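Local structure of exopolysaccharide biosynthesis protein (Pantoea stewartii subsp. stewartii DC283, 6TGF) at residues 548-553 and 559-564; 618-623 and 628-633; 646-651 and 656-661. The protein modifies the glycan biofilm of its bacterium, probably as a hydrolase, and is built as a trimer with a bacteriophage tailspike-like parallel beta-helix. All coordinates share one frame; numbering follows the deposited sequence.

Contact 1: residues 548-553 and 559-564; sequences ANLYSP and WEIEVF
L550 lies over one face of the W559 indole, with its CD2 4.0 Å from the centroid of the six-membered ring and 17° off the ring normal, a CH-pi contact. The two side chains run past each other in opposite directions, so the leucine branches spread over both rings: CD2 sits above the benzo part, while CD1 stands 3.8 Å from W559 CG at the pyrrole end. CD1 of L550 also meets CD1 of I561 tip to tip at 3.9 Å. S552 approaches the indole from its rim. W559 NE1 donates to S552 OG at 3.1 Å, with the hydroxyl tilted 16° out of the ring plane, and this bond ties down the polar corner of a buried aromatic and limits its rotation. Close to the ring plane, Y551 O lies 3.6 Å from W559 CZ2. The Y551 side chain starts off away from strand 559-564, and its OH bonds to R656. V660 also packs against W559, and Y528 of the third subunit meets the indole edge-to-face. The strand axes pass 10.4 Å apart at 156° without a backbone ladder between them. That spacing, with interleaved apolar side chains, is the core of a beta-sandwich whose two sheets are both antiparallel.

Contact 2: residues 618-623 and 628-633; sequences RYVAKT and QVFIRL
V620 and Q628 face each other across a hydrogen-bonded antiparallel pair, and each loses 70 Å² of surface to the other segment. V620 N donates to Q628 O at 2.9 Å, and Q628 N returns a bond to V620 O at 3.0 Å. Their side chains rise on the same face and cross obliquely. Q628 is bent at chi2 (96°), which brings OE1 within 3.4 Å of V620 CG1, while its NE2 bonds to N549 OD1 on the neighbouring strand. These are the two arms of a beta hairpin, strands 614-620 and 626-633, with Y619 and V629 forming the non-hydrogen-bonded pair between two hydrogen-bonded ones. At that step Y619 CA comes 3.1 Å from Q628 O, a CA-H...O contact. F630 shares the face of V620 and Q628. Its CE1 lies 4.2 Å from V620 CG2, a loose, oblique approach, and near its ring plane is R618 O, which takes a bond from F630 N at 2.8 Å. The return bond, R618 N to F630 O, is the longer one at 3.2 Å. The long side chain of R618 leads away from F630, and its NH2 reaches S673 O.

Contact 3: residues 646-651 and 656-661; sequences STAKDR and RCARVD
R651 lays its aliphatic part alongside the thiol of C657. Its CB lies 3.9 Å from C657 SG. CG is anti to the backbone N (chi1 -175°) and stands farther off, but a bend at chi2 (59°) swings CD back to 3.8 Å from the same sulfur, which is thus touched at two points along the chain. Beyond CD the side chain leaves the cysteine: NE makes a salt bridge with E507 of the second subunit, and W506 of that subunit packs against the arginine too. On the partner segment, C657 SG is turned toward R651, while C657 CB rests against the backbone of the opposite segment, 3.4 Å from D650 C. The carboxylate of D650 turns off toward K525 of the second subunit, with which OD2 pairs.

All this belongs to the connection that carries the chain from strand 637-646 in one sheet of the beta-sandwich to strand 659-664 in the other. S646 begins it with an ST turn, its OG accepting from A648 N at 3.2 Å. Near its two ends the connection is bridged by A658 N donating to K649 O at 2.8 Å, the one hydrogen bond spanning the two segments. Beside that bond the methyls of A648 and A658 point at each other, packed together next to the W559 indole. Farther along, strand 659-661 carries its own ion pair: R659 grips D661 side-on, NE to OD1 at 3.0 Å and NH2 to OD2, each carboxylate oxygen using its syn lone pair. The pairing probably offsets the two charges locally, and D661 OD2 also accepts from N549 ND2.

How the contacts relate
Along the chain the three contacts come in series, neither nested nor crossed. Contact 1 closes the passage through 554-558, where the chain leaves strand 543-551 and enters the opposite sheet of the sandwich at 558-564. Contact 2 closes the hairpin whose turn is 621-625, and contact 3 the loop at 652-655, on the way back into the first sheet. Strand 543-551 is the common element: in its sheet it lies between 626-633 and 659-664, so contact 1 touches both others, through the backbone bonds A548 O to V629 N on one flank and N549 O to D661 N on the other. Contacts 2 and 3 do not meet, their nearest atoms being about 7 Å apart.

Contact 1: residues 548-553 and 559-564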
ATOM      1  N   ALA B 548      32.296 -26.816   5.043  1.00 46.07           N
ATOM      2  CA  ALA B 548      32.323 -25.370   4.729  1.00 45.80           C
ATOM      3  C   ALA B 548      33.716 -24.786   4.979  1.00 45.66           C
ATOM      4  O   ALA B 548      34.553 -25.473   5.595  1.00 45.66           O
ATOM      5  CB  ALA B 548      31.287 -24.659   5.566  1.00 45.43           C
ATOM      6  N   ASN B 549      33.938 -23.560   4.493  1.00 45.49           N
ATOM      7  CA  ASN B 549      35.037 -22.663   4.933  1.00 45.18           C
ATOM      8  C   ASN B 549      34.466 -21.698   5.977  1.00 44.29           C
ATOM      9  O   ASN B 549      33.536 -20.945   5.633  1.00 44.10           O
ATOM     10  CB  ASN B 549      35.668 -21.895   3.770  1.00 45.71           C
ATOM     11  CG  ASN B 549      36.704 -20.892   4.234  1.00 46.00           C
ATOM     12  OD1 ASN B 549      37.749 -21.272   4.759  1.00 46.25           O
ATOM     13  ND2 ASN B 549      36.421 -19.612   4.055  1.00 46.05           N
ATOM     14  N   LEU B 550      34.991 -21.743   7.204  1.00 43.63           N
ATOM     15  CA  LEU B 550      34.608 -20.830   8.315  1.00 43.12           C
ATOM     16  C   LEU B 550      35.500 -19.585   8.264  1.00 43.13           C
ATOM     17  O   LEU B 550      36.732 -19.742   8.383  1.00 43.54           O
ATOM     18  CB  LEU B 550      34.770 -21.559   9.653  1.00 42.81           C
ATOM     19  CG  LEU B 550      33.942 -22.831   9.833  1.00 42.53           C
ATOM     20  CD1 LEU B 550      34.350 -23.553  11.107  1.00 42.34           C
ATOM     21  CD2 LEU B 550      32.452 -22.522   9.850  1.00 42.31           C
ATOM     22  N   TYR B 551      34.901 -18.401   8.092  1.00 42.73           N
ATOM     23  CA  TYR B 551      35.591 -17.089   8.189  1.00 42.73           C
ATOM     24  C   TYR B 551      35.421 -16.535   9.607  1.00 42.30           C
ATOM     25  O   TYR B 551      34.297 -16.128   9.965  1.00 41.53           O
ATOM     26  CB  TYR B 551      35.062 -16.090   7.158  1.00 42.88           C
ATOM     27  CG  TYR B 551      35.828 -14.792   7.131  1.00 43.17           C
ATOM     28  CD1 TYR B 551      35.492 -13.745   7.972  1.00 43.02           C
ATOM     29  CD2 TYR B 551      36.915 -14.621   6.290  1.00 43.65           C
ATOM     30  CE1 TYR B 551      36.203 -12.556   7.967  1.00 43.26           C
ATOM     31  CE2 TYR B 551      37.634 -13.437   6.270  1.00 43.97           C
ATOM     32  CZ  TYR B 551      37.279 -12.400   7.113  1.00 43.77           C
ATOM     33  OH  TYR B 551      37.984 -11.232   7.093  1.00 44.22           O
ATOM     34  N   SER B 552      36.514 -16.517  10.376  1.00 42.39           N
ATOM     35  CA  SER B 552      36.587 -15.988  11.763  1.00 42.28           C
ATOM     36  C   SER B 552      37.215 -14.595  11.732  1.00 42.59           C
ATOM     37  O   SER B 552      38.421 -14.470  11.534  1.00 43.03           O
ATOM     38  CB  SER B 552      37.362 -16.929  12.653  1.00 42.24           C
ATOM     39  OG  SER B 552      37.136 -18.281  12.281  1.00 42.04           O
ATOM     40  N   PRO B 553      36.426 -13.506  11.894  1.00 42.60           N
ATOM     41  CA  PRO B 553      36.960 -12.148  11.775  1.00 42.96           C
ATOM     42  C   PRO B 553      37.914 -11.706  12.897  1.00 43.16           C
ATOM     43  O   PRO B 553      38.687 -10.799  12.651  1.00 43.42           O
ATOM     44  CB  PRO B 553      35.705 -11.259  11.784  1.00 42.74           C
ATOM     45  CG  PRO B 553      34.668 -12.080  12.517  1.00 42.40           C
ATOM     46  CD  PRO B 553      34.977 -13.518  12.155  1.00 42.32           C
ATOM     47  N   TRP B 559      33.941 -21.714  16.986  1.00 39.30           N
ATOM     48  CA  TRP B 559      32.857 -22.398  16.230  1.00 38.89           C
ATOM     49  C   TRP B 559      32.625 -23.786  16.839  1.00 38.65           C
ATOM     50  O   TRP B 559      33.622 -24.437  17.210  1.00 38.87           O
ATOM     51  CB  TRP B 559      33.208 -22.523  14.741  1.00 38.95           C
ATOM     52  CG  TRP B 559      33.403 -21.226  14.021  1.00 38.98           C
ATOM     53  CD1 TRP B 559      34.558 -20.506  13.921  1.00 39.25           C
ATOM     54  CD2 TRP B 559      32.417 -20.504  13.262  1.00 38.88           C
ATOM     55  NE1 TRP B 559      34.355 -19.382  13.166  1.00 39.33           N
ATOM     56  CE2 TRP B 559      33.052 -19.353  12.749  1.00 39.06           C
ATOM     57  CE3 TRP B 559      31.063 -20.711  12.973  1.00 38.72           C
ATOM     58  CZ2 TRP B 559      32.377 -18.417  11.966  1.00 39.00           C
ATOM     59  CZ3 TRP B 559      30.396 -19.785  12.202  1.00 38.70           C
ATOM     60  CH2 TRP B 559      31.047 -18.654  11.705  1.00 38.82           C
ATOM     61  N   GLU B 560      31.363 -24.215  16.929  1.00 38.30           N
ATOM     62  CA  GLU B 560      30.976 -25.617  17.234  1.00 38.15           C
ATOM     63  C   GLU B 560      30.009 -26.103  16.150  1.00 38.10           C
ATOM     64  O   GLU B 560      28.854 -25.638  16.144  1.00 37.96           O
ATOM     65  CB  GLU B 560      30.350 -25.735  18.626  1.00 38.01           C
ATOM     66  CG  GLU B 560      30.000 -27.161  19.012  1.00 37.96           C
ATOM     67  CD  GLU B 560      29.354 -27.309  20.378  1.00 37.83           C
ATOM     68  OE1 GLU B 560      30.055 -27.721  21.320  1.00 37.84           O
ATOM     69  OE2 GLU B 560      28.147 -27.017  20.494  1.00 37.76           O
ATOM     70  N   ILE B 561      30.479 -26.988  15.267  1.00 38.26           N
ATOM     71  CA  ILE B 561      29.658 -27.655  14.213  1.00 38.30           C
ATOM     72  C   ILE B 561      29.107 -28.961  14.792  1.00 38.41           C
ATOM     73  O   ILE B 561      29.901 -29.908  14.977  1.00 38.61           O
ATOM     74  CB  ILE B 561      30.481 -27.903  12.933  1.00 38.44           C
ATOM     75  CG1 ILE B 561      30.949 -26.592  12.295  1.00 38.45           C
ATOM     76  CG2 ILE B 561      29.701 -28.759  11.945  1.00 38.60           C
ATOM     77  CD1 ILE B 561      32.099 -26.759  11.331  1.00 38.75           C
ATOM     78  N   GLU B 562      27.801 -28.996  15.072  1.00 38.28           N
ATOM     79  CA  GLU B 562      27.068 -30.213  15.506  1.00 38.43           C
ATOM     80  C   GLU B 562      26.607 -30.974  14.259  1.00 38.93           C
ATOM     81  O   GLU B 562      25.760 -30.435  13.521  1.00 38.91           O
ATOM     82  CB  GLU B 562      25.875 -29.836  16.386  1.00 38.22           C
ATOM     83  CG  GLU B 562      25.023 -31.022  16.800  1.00 38.21           C
ATOM     84  CD  GLU B 562      23.767 -30.658  17.570  1.00 38.03           C
ATOM     85  OE1 GLU B 562      22.982 -31.572  17.879  1.00 38.10           O
ATOM     86  OE2 GLU B 562      23.571 -29.460  17.851  1.00 37.91           O
ATOM     87  N   VAL B 563      27.160 -32.170  14.031  1.00 39.68           N
ATOM     88  CA  VAL B 563      26.661 -33.145  13.016  1.00 40.49           C
ATOM     89  C   VAL B 563      25.598 -34.008  13.702  1.00 41.16           C
ATOM     90  O   VAL B 563      25.962 -35.048  14.285  1.00 41.22           O
ATOM     91  CB  VAL B 563      27.798 -33.997  12.418  1.00 40.49           C
ATOM     92  CG1 VAL B 563      27.286 -34.971  11.366  1.00 40.63           C
ATOM     93  CG2 VAL B 563      28.905 -33.129  11.839  1.00 40.61           C
ATOM     94  N   PHE B 564      24.339 -33.564  13.657  1.00 41.92           N
ATOM     95  CA  PHE B 564      23.175 -34.252  14.272  1.00 42.72           C
ATOM     96  C   PHE B 564      22.719 -35.391  13.358  1.00 43.76           C
ATOM     97  O   PHE B 564      22.709 -35.201  12.130  1.00 44.05           O
ATOM     98  CB  PHE B 564      22.037 -33.265  14.538  1.00 42.61           C
ATOM     99  CG  PHE B 564      20.802 -33.899  15.125  1.00 42.77           C
ATOM    100  CD1 PHE B 564      20.800 -34.348  16.437  1.00 42.80           C
ATOM    101  CD2 PHE B 564      19.654 -34.065  14.367  1.00 42.98           C
ATOM    102  CE1 PHE B 564      19.671 -34.942  16.980  1.00 42.91           C
ATOM    103  CE2 PHE B 564      18.525 -34.658  14.913  1.00 43.15           C
ATOM    104  CZ  PHE B 564      18.536 -35.096  16.218  1.00 43.07           C
TER

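Contact 2: residues 618-623 and 628-633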
ATOM      1  N   ARG B 618      39.315 -33.742   9.567  1.00 53.85           N
ATOM      2  CA  ARG B 618      40.537 -33.007   9.147  1.00 54.21           C
ATOM      3  C   ARG B 618      40.132 -31.578   8.771  1.00 53.83           C
ATOM      4  O   ARG B 618      38.955 -31.376   8.414  1.00 53.25           O
ATOM      5  CB  ARG B 618      41.228 -33.723   7.982  1.00 55.03           C
ATOM      6  CG  ARG B 618      41.567 -35.180   8.264  1.00 55.48           C
ATOM      7  CD  ARG B 618      42.402 -35.803   7.164  1.00 56.23           C
ATOM      8  NE  ARG B 618      43.792 -35.368   7.233  1.00 56.61           N
ATOM      9  CZ  ARG B 618      44.764 -35.990   7.900  1.00 56.54           C
ATOM     10  NH1 ARG B 618      44.521 -37.106   8.570  1.00 56.38           N
ATOM     11  NH2 ARG B 618      45.988 -35.490   7.889  1.00 56.86           N
ATOM     12  N   TYR B 619      41.069 -30.630   8.865  1.00 53.78           N
ATOM     13  CA  TYR B 619      40.843 -29.196   8.551  1.00 53.86           C
ATOM     14  C   TYR B 619      42.061 -28.624   7.815  1.00 54.61           C
ATOM     15  O   TYR B 619      43.139 -29.249   7.833  1.00 54.75           O
ATOM     16  CB  TYR B 619      40.525 -28.408   9.825  1.00 53.29           C
ATOM     17  CG  TYR B 619      41.680 -28.252  10.782  1.00 53.10           C
ATOM     18  CD1 TYR B 619      41.957 -29.222  11.731  1.00 52.95           C
ATOM     19  CD2 TYR B 619      42.495 -27.133  10.743  1.00 53.21           C
ATOM     20  CE1 TYR B 619      43.017 -29.086  12.614  1.00 53.06           C
ATOM     21  CE2 TYR B 619      43.558 -26.982  11.617  1.00 53.30           C
ATOM     22  CZ  TYR B 619      43.820 -27.961  12.559  1.00 53.21           C
ATOM     23  OH  TYR B 619      44.866 -27.819  13.423  1.00 53.38           O
ATOM     24  N   VAL B 620      41.866 -27.464   7.182  1.00 55.04           N
ATOM     25  CA  VAL B 620      42.906 -26.703   6.429  1.00 55.81           C
ATOM     26  C   VAL B 620      42.805 -25.231   6.843  1.00 56.21           C
ATOM     27  O   VAL B 620      41.865 -24.554   6.386  1.00 56.35           O
ATOM     28  CB  VAL B 620      42.737 -26.879   4.907  1.00 56.15           C
ATOM     29  CG1 VAL B 620      43.700 -26.006   4.118  1.00 56.54           C
ATOM     30  CG2 VAL B 620      42.877 -28.336   4.489  1.00 56.27           C
ATOM     31  N   ALA B 621      43.732 -24.773   7.689  1.00 56.87           N
ATOM     32  CA  ALA B 621      43.865 -23.367   8.133  1.00 57.21           C
ATOM     33  C   ALA B 621      45.090 -22.743   7.453  1.00 57.94           C
ATOM     34  O   ALA B 621      46.179 -22.766   8.058  1.00 58.30           O
ATOM     35  CB  ALA B 621      43.964 -23.313   9.637  1.00 56.95           C
ATOM     36  N   LYS B 622      44.910 -22.226   6.232  1.00 58.56           N
ATOM     37  CA  LYS B 622      45.998 -21.683   5.370  1.00 59.50           C
ATOM     38  C   LYS B 622      46.035 -20.149   5.443  1.00 59.03           C
ATOM     39  O   LYS B 622      46.964 -19.562   4.855  1.00 59.75           O
ATOM     40  CB  LYS B 622      45.829 -22.170   3.928  1.00 60.59           C
ATOM     41  CG  LYS B 622      46.570 -23.461   3.613  1.00 61.32           C
ATOM     42  CD  LYS B 622      46.369 -23.963   2.200  1.00 62.02           C
ATOM     43  CE  LYS B 622      46.560 -25.460   2.063  1.00 62.30           C
ATOM     44  NZ  LYS B 622      47.695 -25.963   2.872  1.00 62.41           N
ATOM     45  N   THR B 623      45.066 -19.527   6.121  1.00 57.75           N
ATOM     46  CA  THR B 623      45.076 -18.083   6.482  1.00 57.05           C
ATOM     47  C   THR B 623      44.676 -17.944   7.954  1.00 55.70           C
ATOM     48  O   THR B 623      44.194 -18.939   8.531  1.00 55.30           O
ATOM     49  CB  THR B 623      44.158 -17.256   5.571  1.00 57.25           C
ATOM     50  OG1 THR B 623      42.806 -17.439   5.993  1.00 56.87           O
ATOM     51  CG2 THR B 623      44.286 -17.614   4.106  1.00 57.69           C
ATOM     52  N   GLN B 628      38.857 -24.368   6.434  1.00 49.98           N
ATOM     53  CA  GLN B 628      38.040 -25.426   5.774  1.00 49.77           C
ATOM     54  C   GLN B 628      37.965 -26.642   6.703  1.00 49.24           C
ATOM     55  O   GLN B 628      39.024 -27.059   7.206  1.00 49.20           O
ATOM     56  CB  GLN B 628      38.627 -25.835   4.422  1.00 50.35           C
ATOM     57  CG  GLN B 628      38.538 -24.749   3.360  1.00 50.78           C
ATOM     58  CD  GLN B 628      39.813 -23.949   3.255  1.00 51.24           C
ATOM     59  OE1 GLN B 628      40.867 -24.472   2.900  1.00 51.70           O
ATOM     60  NE2 GLN B 628      39.721 -22.663   3.554  1.00 51.06           N
ATOM     61  N   VAL B 629      36.759 -27.179   6.915  1.00 48.69           N
ATOM     62  CA  VAL B 629      36.495 -28.364   7.786  1.00 48.34           C
ATOM     63  C   VAL B 629      35.997 -29.514   6.905  1.00 48.40           C
ATOM     64  O   VAL B 629      35.008 -29.311   6.174  1.00 48.31           O
ATOM     65  CB  VAL B 629      35.490 -28.030   8.906  1.00 47.84           C
ATOM     66  CG1 VAL B 629      35.177 -29.240   9.775  1.00 47.61           C
ATOM     67  CG2 VAL B 629      35.974 -26.873   9.767  1.00 47.66           C
ATOM     68  N   PHE B 630      36.671 -30.666   6.974  1.00 48.61           N
ATOM     69  CA  PHE B 630      36.292 -31.936   6.302  1.00 48.88           C
ATOM     70  C   PHE B 630      35.867 -32.954   7.366  1.00 48.93           C
ATOM     71  O   PHE B 630      36.458 -32.952   8.465  1.00 48.75           O
ATOM     72  CB  PHE B 630      37.455 -32.480   5.469  1.00 49.05           C
ATOM     73  CG  PHE B 630      37.867 -31.617   4.302  1.00 49.17           C
ATOM     74  CD1 PHE B 630      38.608 -30.463   4.501  1.00 49.04           C
ATOM     75  CD2 PHE B 630      37.531 -31.970   3.004  1.00 49.43           C
ATOM     76  CE1 PHE B 630      38.992 -29.672   3.428  1.00 49.37           C
ATOM     77  CE2 PHE B 630      37.920 -31.180   1.932  1.00 49.77           C
ATOM     78  CZ  PHE B 630      38.647 -30.032   2.146  1.00 49.77           C
ATOM     79  N   ILE B 631      34.870 -33.786   7.052  1.00 49.54           N
ATOM     80  CA  ILE B 631      34.405 -34.905   7.925  1.00 49.90           C
ATOM     81  C   ILE B 631      34.340 -36.189   7.088  1.00 50.81           C
ATOM     82  O   ILE B 631      33.850 -36.131   5.943  1.00 50.74           O
ATOM     83  CB  ILE B 631      33.056 -34.580   8.605  1.00 49.60           C
ATOM     84  CG1 ILE B 631      31.918 -34.352   7.605  1.00 49.69           C
ATOM     85  CG2 ILE B 631      33.207 -33.395   9.547  1.00 49.22           C
ATOM     86  CD1 ILE B 631      30.543 -34.600   8.184  1.00 49.50           C
ATOM     87  N   ARG B 632      34.847 -37.294   7.641  1.00 51.93           N
ATOM     88  CA  ARG B 632      34.708 -38.657   7.064  1.00 53.04           C
ATOM     89  C   ARG B 632      33.363 -39.220   7.529  1.00 52.98           C
ATOM     90  O   ARG B 632      33.310 -39.821   8.621  1.00 52.51           O
ATOM     91  CB  ARG B 632      35.885 -39.548   7.475  1.00 53.62           C
ATOM     92  CG  ARG B 632      35.947 -40.871   6.725  1.00 54.34           C
ATOM     93  CD  ARG B 632      37.325 -41.505   6.756  1.00 54.78           C
ATOM     94  NE  ARG B 632      37.555 -42.319   5.568  1.00 55.60           N
ATOM     95  CZ  ARG B 632      37.535 -43.650   5.519  1.00 56.21           C
ATOM     96  NH1 ARG B 632      37.305 -44.367   6.607  1.00 56.07           N
ATOM     97  NH2 ARG B 632      37.752 -44.266   4.370  1.00 56.89           N
ATOM     98  N   LEU B 633      32.314 -38.992   6.735  1.00 53.55           N
ATOM     99  CA  LEU B 633      30.922 -39.405   7.045  1.00 53.85           C
ATOM    100  C   LEU B 633      30.865 -40.938   7.083  1.00 54.21           C
ATOM    101  O   LEU B 633      31.319 -41.566   6.107  1.00 54.79           O
ATOM    102  CB  LEU B 633      29.982 -38.816   5.987  1.00 54.15           C
ATOM    103  CG  LEU B 633      28.505 -38.732   6.370  1.00 54.17           C
ATOM    104  CD1 LEU B 633      28.297 -37.896   7.627  1.00 53.76           C
ATOM    105  CD2 LEU B 633      27.680 -38.169   5.225  1.00 54.60           C
TER

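Contact 3: residues 646-651 and 656-661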
ATOM      1  N   SER B 646      28.469 -20.144  17.277  1.00 34.57           N
ATOM      2  CA  SER B 646      29.640 -19.267  17.009  1.00 34.80           C
ATOM      3  C   SER B 646      29.684 -18.094  17.994  1.00 34.96           C
ATOM      4  O   SER B 646      28.609 -17.582  18.359  1.00 35.20           O
ATOM      5  CB  SER B 646      29.620 -18.777  15.585  1.00 34.89           C
ATOM      6  OG  SER B 646      30.835 -18.120  15.260  1.00 35.16           O
ATOM      7  N   THR B 647      30.898 -17.692  18.388  1.00 35.22           N
ATOM      8  CA  THR B 647      31.198 -16.472  19.188  1.00 35.31           C
ATOM      9  C   THR B 647      31.554 -15.313  18.248  1.00 35.42           C
ATOM     10  O   THR B 647      31.686 -14.176  18.741  1.00 35.55           O
ATOM     11  CB  THR B 647      32.350 -16.716  20.172  1.00 35.52           C
ATOM     12  OG1 THR B 647      33.568 -16.800  19.430  1.00 35.63           O
ATOM     13  CG2 THR B 647      32.164 -17.970  20.997  1.00 35.40           C
ATOM     14  N   ALA B 648      31.715 -15.599  16.951  1.00 35.46           N
ATOM     15  CA  ALA B 648      32.138 -14.636  15.908  1.00 35.64           C
ATOM     16  C   ALA B 648      31.067 -13.552  15.726  1.00 35.64           C
ATOM     17  O   ALA B 648      29.867 -13.859  15.888  1.00 35.24           O
ATOM     18  CB  ALA B 648      32.412 -15.369  14.618  1.00 35.65           C
ATOM     19  N   LYS B 649      31.500 -12.329  15.402  1.00 35.95           N
ATOM     20  CA  LYS B 649      30.626 -11.143  15.200  1.00 35.93           C
ATOM     21  C   LYS B 649      29.892 -11.297  13.865  1.00 35.63           C
ATOM     22  O   LYS B 649      30.567 -11.557  12.851  1.00 35.77           O
ATOM     23  CB  LYS B 649      31.460  -9.860  15.244  1.00 36.49           C
ATOM     24  CG  LYS B 649      32.213  -9.633  16.550  1.00 36.94           C
ATOM     25  CD  LYS B 649      33.538  -8.914  16.391  1.00 37.61           C
ATOM     26  CE  LYS B 649      33.438  -7.414  16.563  1.00 38.09           C
ATOM     27  NZ  LYS B 649      34.776  -6.777  16.555  1.00 38.74           N
ATOM     28  N   ASP B 650      28.562 -11.155  13.877  1.00 35.15           N
ATOM     29  CA  ASP B 650      27.686 -11.311  12.685  1.00 34.97           C
ATOM     30  C   ASP B 650      27.545  -9.948  11.991  1.00 35.12           C
ATOM     31  O   ASP B 650      28.207  -8.987  12.436  1.00 35.33           O
ATOM     32  CB  ASP B 650      26.343 -11.944  13.066  1.00 34.60           C
ATOM     33  CG  ASP B 650      25.432 -11.057  13.897  1.00 34.43           C
ATOM     34  OD1 ASP B 650      25.894  -9.989  14.344  1.00 34.51           O
ATOM     35  OD2 ASP B 650      24.265 -11.448  14.099  1.00 34.16           O
ATOM     36  N   ARG B 651      26.719  -9.876  10.943  1.00 35.08           N
ATOM     37  CA  ARG B 651      26.613  -8.705  10.029  1.00 35.15           C
ATOM     38  C   ARG B 651      25.960  -7.518  10.748  1.00 35.00           C
ATOM     39  O   ARG B 651      26.214  -6.374  10.326  1.00 35.28           O
ATOM     40  CB  ARG B 651      25.837  -9.085   8.762  1.00 35.23           C
ATOM     41  CG  ARG B 651      25.775  -7.991   7.706  1.00 35.54           C
ATOM     42  CD  ARG B 651      27.149  -7.548   7.230  1.00 36.07           C
ATOM     43  NE  ARG B 651      27.081  -6.407   6.328  1.00 36.37           N
ATOM     44  CZ  ARG B 651      27.114  -5.127   6.701  1.00 36.54           C
ATOM     45  NH1 ARG B 651      27.217  -4.795   7.978  1.00 36.42           N
ATOM     46  NH2 ARG B 651      27.045  -4.177   5.785  1.00 36.86           N
ATOM     47  N   ARG B 656      32.745  -6.580   8.006  1.00 41.13           N
ATOM     48  CA  ARG B 656      33.647  -7.750   7.826  1.00 41.77           C
ATOM     49  C   ARG B 656      33.303  -8.791   8.902  1.00 41.13           C
ATOM     50  O   ARG B 656      34.088  -8.946   9.862  1.00 41.12           O
ATOM     51  CB  ARG B 656      35.107  -7.289   7.880  1.00 42.88           C
ATOM     52  CG  ARG B 656      36.108  -8.312   7.362  1.00 43.73           C
ATOM     53  CD  ARG B 656      37.544  -7.834   7.499  1.00 44.63           C
ATOM     54  NE  ARG B 656      37.922  -7.612   8.890  1.00 44.87           N
ATOM     55  CZ  ARG B 656      38.249  -8.565   9.763  1.00 44.86           C
ATOM     56  NH1 ARG B 656      38.248  -9.839   9.405  1.00 44.70           N
ATOM     57  NH2 ARG B 656      38.573  -8.240  11.002  1.00 44.98           N
ATOM     58  N   CYS B 657      32.163  -9.472   8.735  1.00 40.41           N
ATOM     59  CA  CYS B 657      31.504 -10.332   9.757  1.00 39.69           C
ATOM     60  C   CYS B 657      31.883 -11.806   9.567  1.00 39.33           C
ATOM     61  O   CYS B 657      32.668 -12.113   8.652  1.00 39.41           O
ATOM     62  CB  CYS B 657      29.988 -10.187   9.684  1.00 39.37           C
ATOM     63  SG  CYS B 657      29.294 -10.632   8.069  1.00 39.36           S
ATOM     64  N   ALA B 658      31.340 -12.673  10.427  1.00 38.96           N
ATOM     65  CA  ALA B 658      31.459 -14.148  10.358  1.00 38.68           C
ATOM     66  C   ALA B 658      30.766 -14.663   9.091  1.00 38.57           C
ATOM     67  O   ALA B 658      29.781 -14.034   8.652  1.00 38.61           O
ATOM     68  CB  ALA B 658      30.860 -14.764  11.598  1.00 38.24           C
ATOM     69  N   ARG B 659      31.271 -15.766   8.534  1.00 38.46           N
ATOM     70  CA  ARG B 659      30.698 -16.449   7.345  1.00 38.63           C
ATOM     71  C   ARG B 659      30.803 -17.966   7.522  1.00 38.74           C
ATOM     72  O   ARG B 659      31.819 -18.429   8.073  1.00 39.03           O
ATOM     73  CB  ARG B 659      31.440 -16.043   6.068  1.00 38.95           C
ATOM     74  CG  ARG B 659      30.850 -14.839   5.349  1.00 39.02           C
ATOM     75  CD  ARG B 659      31.834 -14.211   4.382  1.00 39.42           C
ATOM     76  NE  ARG B 659      32.654 -15.187   3.670  1.00 39.84           N
ATOM     77  CZ  ARG B 659      33.930 -15.011   3.317  1.00 40.26           C
ATOM     78  NH1 ARG B 659      34.571 -13.892   3.616  1.00 40.33           N
ATOM     79  NH2 ARG B 659      34.572 -15.967   2.670  1.00 40.58           N
ATOM     80  N   VAL B 660      29.779 -18.695   7.075  1.00 38.77           N
ATOM     81  CA  VAL B 660      29.848 -20.154   6.776  1.00 39.03           C
ATOM     82  C   VAL B 660      29.732 -20.305   5.257  1.00 39.68           C
ATOM     83  O   VAL B 660      28.597 -20.287   4.743  1.00 39.66           O
ATOM     84  CB  VAL B 660      28.764 -20.951   7.531  1.00 38.65           C
ATOM     85  CG1 VAL B 660      28.701 -22.403   7.080  1.00 38.72           C
ATOM     86  CG2 VAL B 660      28.965 -20.875   9.037  1.00 38.34           C
ATOM     87  N   ASP B 661      30.873 -20.395   4.567  1.00 40.44           N
ATOM     88  CA  ASP B 661      30.943 -20.652   3.104  1.00 41.10           C
ATOM     89  C   ASP B 661      30.647 -22.135   2.882  1.00 41.64           C
ATOM     90  O   ASP B 661      31.604 -22.920   2.741  1.00 41.86           O
ATOM     91  CB  ASP B 661      32.298 -20.245   2.520  1.00 41.32           C
ATOM     92  CG  ASP B 661      32.673 -18.798   2.781  1.00 41.23           C
ATOM     93  OD1 ASP B 661      31.757 -17.989   3.031  1.00 41.09           O
ATOM     94  OD2 ASP B 661      33.881 -18.495   2.737  1.00 41.35           O
TER